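PDB 4A41: alpha-n-acetylglucosaminidase family protein from Clostridium perfringens, which is a family 32 carbohydrate-binding module of a family 89 alpha-N-acetylglucosaminidase and binds galactose. Local coordinates for residues 93-98 with 121-126; 97-102 with 150-155. One frame throughout, in Å; residues are numbered along the deposited sequence.

Contact 1. Residues 93-98 with 121-126; sequences GAKNGN and WDDSGS. With GAL (beta-D-galactopyranose), chain C.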
# COMPACT_ATOMS: atom_id res chain seq x y z
N GLY A 93 -8.50 -3.97 -14.44
CA GLY A 93 -9.52 -4.80 -15.07
C GLY A 93 -10.61 -5.34 -14.17
O GLY A 93 -11.50 -6.04 -14.64
N ALA A 94 -10.53 -5.01 -12.87
CA ALA A 94 -11.54 -5.39 -11.87
C ALA A 94 -11.36 -4.44 -10.69
O ALA A 94 -10.40 -3.64 -10.70
CB ALA A 94 -11.33 -6.83 -11.43
N LYS A 95 -12.26 -4.49 -9.70
CA LYS A 95 -12.27 -3.46 -8.62
C LYS A 95 -12.18 -3.93 -7.16
O LYS A 95 -11.96 -3.09 -6.28
CB LYS A 95 -13.49 -2.54 -8.78
CG LYS A 95 -13.40 -1.63 -10.01
CD LYS A 95 -14.49 -0.55 -10.04
CE LYS A 95 -14.26 0.41 -11.20
NZ LYS A 95 -15.06 1.68 -11.08
N ASN A 96 -12.34 -5.22 -6.88
CA ASN A 96 -12.31 -5.67 -5.46
C ASN A 96 -11.02 -5.21 -4.78
O ASN A 96 -9.90 -5.44 -5.29
CB ASN A 96 -12.44 -7.17 -5.29
CG ASN A 96 -13.87 -7.66 -5.35
OD1 ASN A 96 -14.83 -6.86 -5.40
ND2 ASN A 96 -14.00 -8.98 -5.35
N GLY A 97 -11.22 -4.51 -3.68
CA GLY A 97 -10.09 -4.02 -2.88
C GLY A 97 -9.57 -2.64 -3.27
O GLY A 97 -8.69 -2.10 -2.59
N ASN A 98 -10.10 -2.04 -4.33
CA ASN A 98 -9.71 -0.66 -4.66
C ASN A 98 -9.99 0.19 -3.43
O ASN A 98 -11.13 0.23 -2.90
CB ASN A 98 -10.48 -0.12 -5.88
CG ASN A 98 -9.92 -0.65 -7.18
OD1 ASN A 98 -9.07 -1.54 -7.20
ND2 ASN A 98 -10.40 -0.11 -8.30
N TRP A 121 -10.47 8.29 -1.91
CA TRP A 121 -10.07 8.07 -3.30
C TRP A 121 -11.26 7.49 -4.03
O TRP A 121 -12.02 6.72 -3.44
CB TRP A 121 -8.94 7.03 -3.36
CG TRP A 121 -7.57 7.56 -3.03
CD1 TRP A 121 -7.08 8.84 -3.24
CD2 TRP A 121 -6.48 6.81 -2.48
NE1 TRP A 121 -5.76 8.90 -2.85
CE2 TRP A 121 -5.37 7.68 -2.38
CE3 TRP A 121 -6.33 5.47 -2.08
CZ2 TRP A 121 -4.13 7.26 -1.88
CZ3 TRP A 121 -5.09 5.05 -1.57
CH2 TRP A 121 -4.01 5.95 -1.46
N ASP A 122 -11.39 7.82 -5.32
CA ASP A 122 -12.44 7.18 -6.12
C ASP A 122 -12.10 5.71 -6.37
O ASP A 122 -10.95 5.29 -6.19
CB ASP A 122 -12.75 7.97 -7.42
CG ASP A 122 -11.69 7.84 -8.51
OD1 ASP A 122 -11.18 6.73 -8.82
OD2 ASP A 122 -11.41 8.87 -9.16
N ASP A 123 -13.10 4.92 -6.73
CA ASP A 123 -12.87 3.49 -6.91
C ASP A 123 -12.41 3.08 -8.31
O ASP A 123 -12.38 1.87 -8.63
CB ASP A 123 -14.08 2.68 -6.46
CG ASP A 123 -15.29 2.87 -7.36
OD1 ASP A 123 -15.17 3.40 -8.49
OD2 ASP A 123 -16.38 2.44 -6.93
N SER A 124 -12.05 4.04 -9.15
CA SER A 124 -11.51 3.74 -10.46
C SER A 124 -10.08 3.15 -10.38
O SER A 124 -9.42 3.24 -9.32
CB SER A 124 -11.53 4.96 -11.36
OG SER A 124 -10.37 5.77 -11.15
N GLY A 125 -9.62 2.60 -11.50
CA GLY A 125 -8.24 2.08 -11.61
C GLY A 125 -7.16 3.13 -11.79
O GLY A 125 -6.01 2.77 -12.02
N SER A 126 -7.50 4.42 -11.68
CA SER A 126 -6.50 5.46 -11.87
C SER A 126 -5.44 5.43 -10.76
O SER A 126 -5.75 5.14 -9.61
CB SER A 126 -7.17 6.84 -11.89
OG SER A 126 -7.74 7.13 -10.65
C1 GAL C . -12.61 -12.31 -6.89
C2 GAL C . -11.46 -11.41 -7.29
C3 GAL C . -10.34 -11.60 -6.25
C4 GAL C . -10.89 -11.36 -4.85
C5 GAL C . -12.09 -12.28 -4.61
C6 GAL C . -12.69 -12.07 -3.22
O1 GAL C . -13.66 -12.08 -7.79
O2 GAL C . -11.01 -11.69 -8.61
O3 GAL C . -9.28 -10.72 -6.60
O4 GAL C . -11.29 -9.98 -4.73
O5 GAL C . -13.05 -11.95 -5.59
O6 GAL C . -13.72 -13.03 -2.94
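K95 and N98 both reach D123, on a neighbouring loop. One interaction is charged, the other an amide-to-carbonyl bond.

The charged one is a salt bridge, K95 NZ to D123 OD1 at 3.1 Å. The ammonium comes from above the carboxylate plane, 57° out of it. K95 is extended beyond CG, and this length carries NZ to the second loop. On the way CD and CE run past the carbonyl oxygen of D123, K95 CD at 3.5 Å from D123 O. The bridge lies at the surface, so solvent probably weakens it.

The neutral bond is shorter and fairly straight. N98 ND2 donates to D123 O at 2.8 Å, with an N-H...O angle of 165°. The oxygen lies almost exactly in the N98 amide plane, but the donor sits above the carbonyl plane of D123. N98 is buried, and this bond satisfies one N-H of its amide.

Each loop is also shaped from within. K95 to N98 form a type II beta turn, closed by N98 N to K95 O. In the other loop D122 OD1 accepts from S124 N, an Asx turn, and from S124 OG at 2.6 Å. Both donors come from the same face of the carboxylate. S124 OG in turn accepts from S126 N, an ST turn.

On the sugar side of the turn, N96 ND2 donates to galactose O4 at 3.0 Å and weakly to O5. N96 belongs to the galactose pocket, with E44, H60 and R91 also bonded to the sugar.

Both loops lie at the surface of the discoidin-like (F5/8 type C) beta-sandwich. Residues 93-98 lie between strands 80-89 and 99-100; residues 121-126 lie between 113-120 and 128-137. D123 also packs on T100.

Contact 2. Residues 97-102 with 150-155; sequences GNITKY and GFASAA. With CA (calcium ion), chain B; GAL (beta-D-galactopyranose), chain C.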
# COMPACT_ATOMS: atom_id res chain seq x y z
N GLY A 97 -11.22 -4.51 -3.68
CA GLY A 97 -10.09 -4.02 -2.88
C GLY A 97 -9.57 -2.64 -3.27
O GLY A 97 -8.69 -2.10 -2.59
N ASN A 98 -10.10 -2.04 -4.33
CA ASN A 98 -9.71 -0.66 -4.66
C ASN A 98 -9.99 0.19 -3.43
O ASN A 98 -11.13 0.23 -2.90
CB ASN A 98 -10.48 -0.12 -5.88
CG ASN A 98 -9.92 -0.65 -7.18
OD1 ASN A 98 -9.07 -1.54 -7.20
ND2 ASN A 98 -10.40 -0.11 -8.30
N ILE A 99 -8.92 0.83 -2.94
CA ILE A 99 -9.01 1.49 -1.65
C ILE A 99 -9.69 2.85 -1.82
O ILE A 99 -9.27 3.65 -2.66
CB ILE A 99 -7.60 1.63 -1.01
CG1 ILE A 99 -7.02 0.26 -0.72
CG2 ILE A 99 -7.67 2.51 0.26
CD1 ILE A 99 -5.51 0.25 -0.39
N THR A 100 -10.72 3.11 -1.02
CA THR A 100 -11.49 4.35 -1.20
C THR A 100 -11.44 5.27 0.01
O THR A 100 -11.83 6.44 -0.09
CB THR A 100 -12.94 4.05 -1.55
OG1 THR A 100 -13.47 3.19 -0.55
CG2 THR A 100 -13.02 3.37 -2.95
N LYS A 101 -10.96 4.77 1.14
CA LYS A 101 -10.70 5.64 2.29
C LYS A 101 -9.41 5.14 2.93
O LYS A 101 -9.26 3.96 3.25
CB LYS A 101 -11.86 5.59 3.29
CG LYS A 101 -11.73 6.64 4.39
CD LYS A 101 -12.86 6.55 5.41
CE LYS A 101 -12.85 7.83 6.24
NZ LYS A 101 -13.95 7.96 7.24
N TYR A 102 -8.45 6.06 3.10
CA TYR A 102 -7.08 5.66 3.46
C TYR A 102 -6.49 6.58 4.52
O TYR A 102 -6.97 7.72 4.72
CB TYR A 102 -6.14 5.72 2.22
CG TYR A 102 -5.97 7.14 1.75
CD1 TYR A 102 -4.98 7.99 2.29
CD2 TYR A 102 -6.84 7.66 0.80
CE1 TYR A 102 -4.89 9.34 1.86
CE2 TYR A 102 -6.74 8.98 0.38
CZ TYR A 102 -5.78 9.81 0.89
OH TYR A 102 -5.74 11.11 0.41
N GLY A 150 -15.21 -4.40 0.64
CA GLY A 150 -14.68 -4.59 1.98
C GLY A 150 -13.33 -5.30 2.03
O GLY A 150 -12.90 -5.73 3.09
N PHE A 151 -12.69 -5.42 0.87
CA PHE A 151 -11.33 -5.93 0.73
C PHE A 151 -10.40 -4.72 0.54
O PHE A 151 -10.86 -3.62 0.30
CB PHE A 151 -11.23 -6.80 -0.52
CG PHE A 151 -12.33 -7.83 -0.65
CD1 PHE A 151 -12.32 -8.97 0.12
CD2 PHE A 151 -13.35 -7.66 -1.59
CE1 PHE A 151 -13.35 -9.94 -0.01
CE2 PHE A 151 -14.38 -8.62 -1.73
CZ PHE A 151 -14.37 -9.75 -0.94
N ALA A 152 -9.10 -4.96 0.65
CA ALA A 152 -8.12 -3.98 0.18
C ALA A 152 -7.13 -4.66 -0.73
O ALA A 152 -6.70 -5.80 -0.47
CB ALA A 152 -7.40 -3.32 1.34
N SER A 153 -6.76 -3.96 -1.80
CA SER A 153 -5.76 -4.51 -2.72
C SER A 153 -4.91 -3.40 -3.31
O SER A 153 -5.29 -2.23 -3.26
CB SER A 153 -6.41 -5.36 -3.84
OG SER A 153 -7.31 -4.59 -4.62
N ALA A 154 -3.75 -3.76 -3.86
CA ALA A 154 -2.84 -2.78 -4.48
C ALA A 154 -1.94 -3.47 -5.49
O ALA A 154 -1.30 -4.47 -5.15
CB ALA A 154 -1.96 -2.08 -3.40
N ALA A 155 -1.91 -2.94 -6.72
CA ALA A 155 -1.04 -3.53 -7.74
C ALA A 155 0.39 -3.09 -7.55
O ALA A 155 1.29 -3.93 -7.55
CB ALA A 155 -1.52 -3.17 -9.15
CA CA B . 2.51 -5.84 -8.50
C1 GAL C . -12.61 -12.31 -6.89
C2 GAL C . -11.46 -11.41 -7.29
C3 GAL C . -10.34 -11.60 -6.25
C4 GAL C . -10.89 -11.36 -4.85
C5 GAL C . -12.09 -12.28 -4.61
C6 GAL C . -12.69 -12.07 -3.22
O1 GAL C . -13.66 -12.08 -7.79
O2 GAL C . -11.01 -11.69 -8.61
O3 GAL C . -9.28 -10.72 -6.60
O4 GAL C . -11.29 -9.98 -4.73
O5 GAL C . -13.05 -11.95 -5.59
O6 GAL C . -13.72 -13.03 -2.94
O HOH W 1 -6.61 -2.35 -6.27
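S153 OG is gripped by two partners: it donates to N96 O, the carbonyl just before G97, and accepts from a water. The water donates to S153 OG at 2.9 Å. Its other bond goes to N98 OD1, at 2.8 Å, so the water bridges the two side chains. With chi1 at 61°, S153 OG sits between its own backbone N and carbonyl carbon, 3.3 Å from G97 CA. The other end of the N98 amide is held by D123.

The backbones meet directly at G97. S153 N donates to G97 O at 2.8 Å, from above the carbonyl plane. Two CA-H...O contacts add to it: G97 CA to F151 O at 3.3 Å, nearly straight, and A152 CA to the same G97 O. G97 has no side chain, and its CA lies directly against F151 O and S153 OG.

Beside the polar cluster, I99 CG1 packs on A152 CB at 4.1 Å. A144 of strand 139-144 touches both residues.

F151 turns its ring away from the 97-102 segment to the sugar. Galactose O4 lies over one ring face, and C6 is 3.7 Å from F151 CZ. At the far end of the 150-155 segment A155 O binds calcium at 2.5 Å, together with F49, D52, K54, T57 and E156.

A backbone bond meets G97 O, and the water serves N98 OD1 and S153 OG in a buried place. In this discoidin-like beta-sandwich they join the 97-102 segment to a short run of chain serving both the galactose pocket and the calcium site.

Contact 1 is a surface contact between two loops, whereas contact 2 is buried and nearer the centre of the chain. Both start from the same run of chain and share G97 and N98. The amide of N98 divides its ends between them: its nitrogen serves contact 1 and its oxygen serves contact 2 through a water. Contact 1 relies on a charged pair and a side-chain amide. Contact 2 relies on close backbone packing, a water bridge and a small apolar patch. Their centres are 7 Å apart. Each gives one residue to the galactose pocket, a polar N96 and an aromatic F151, but only contact 2 includes a calcium ligand.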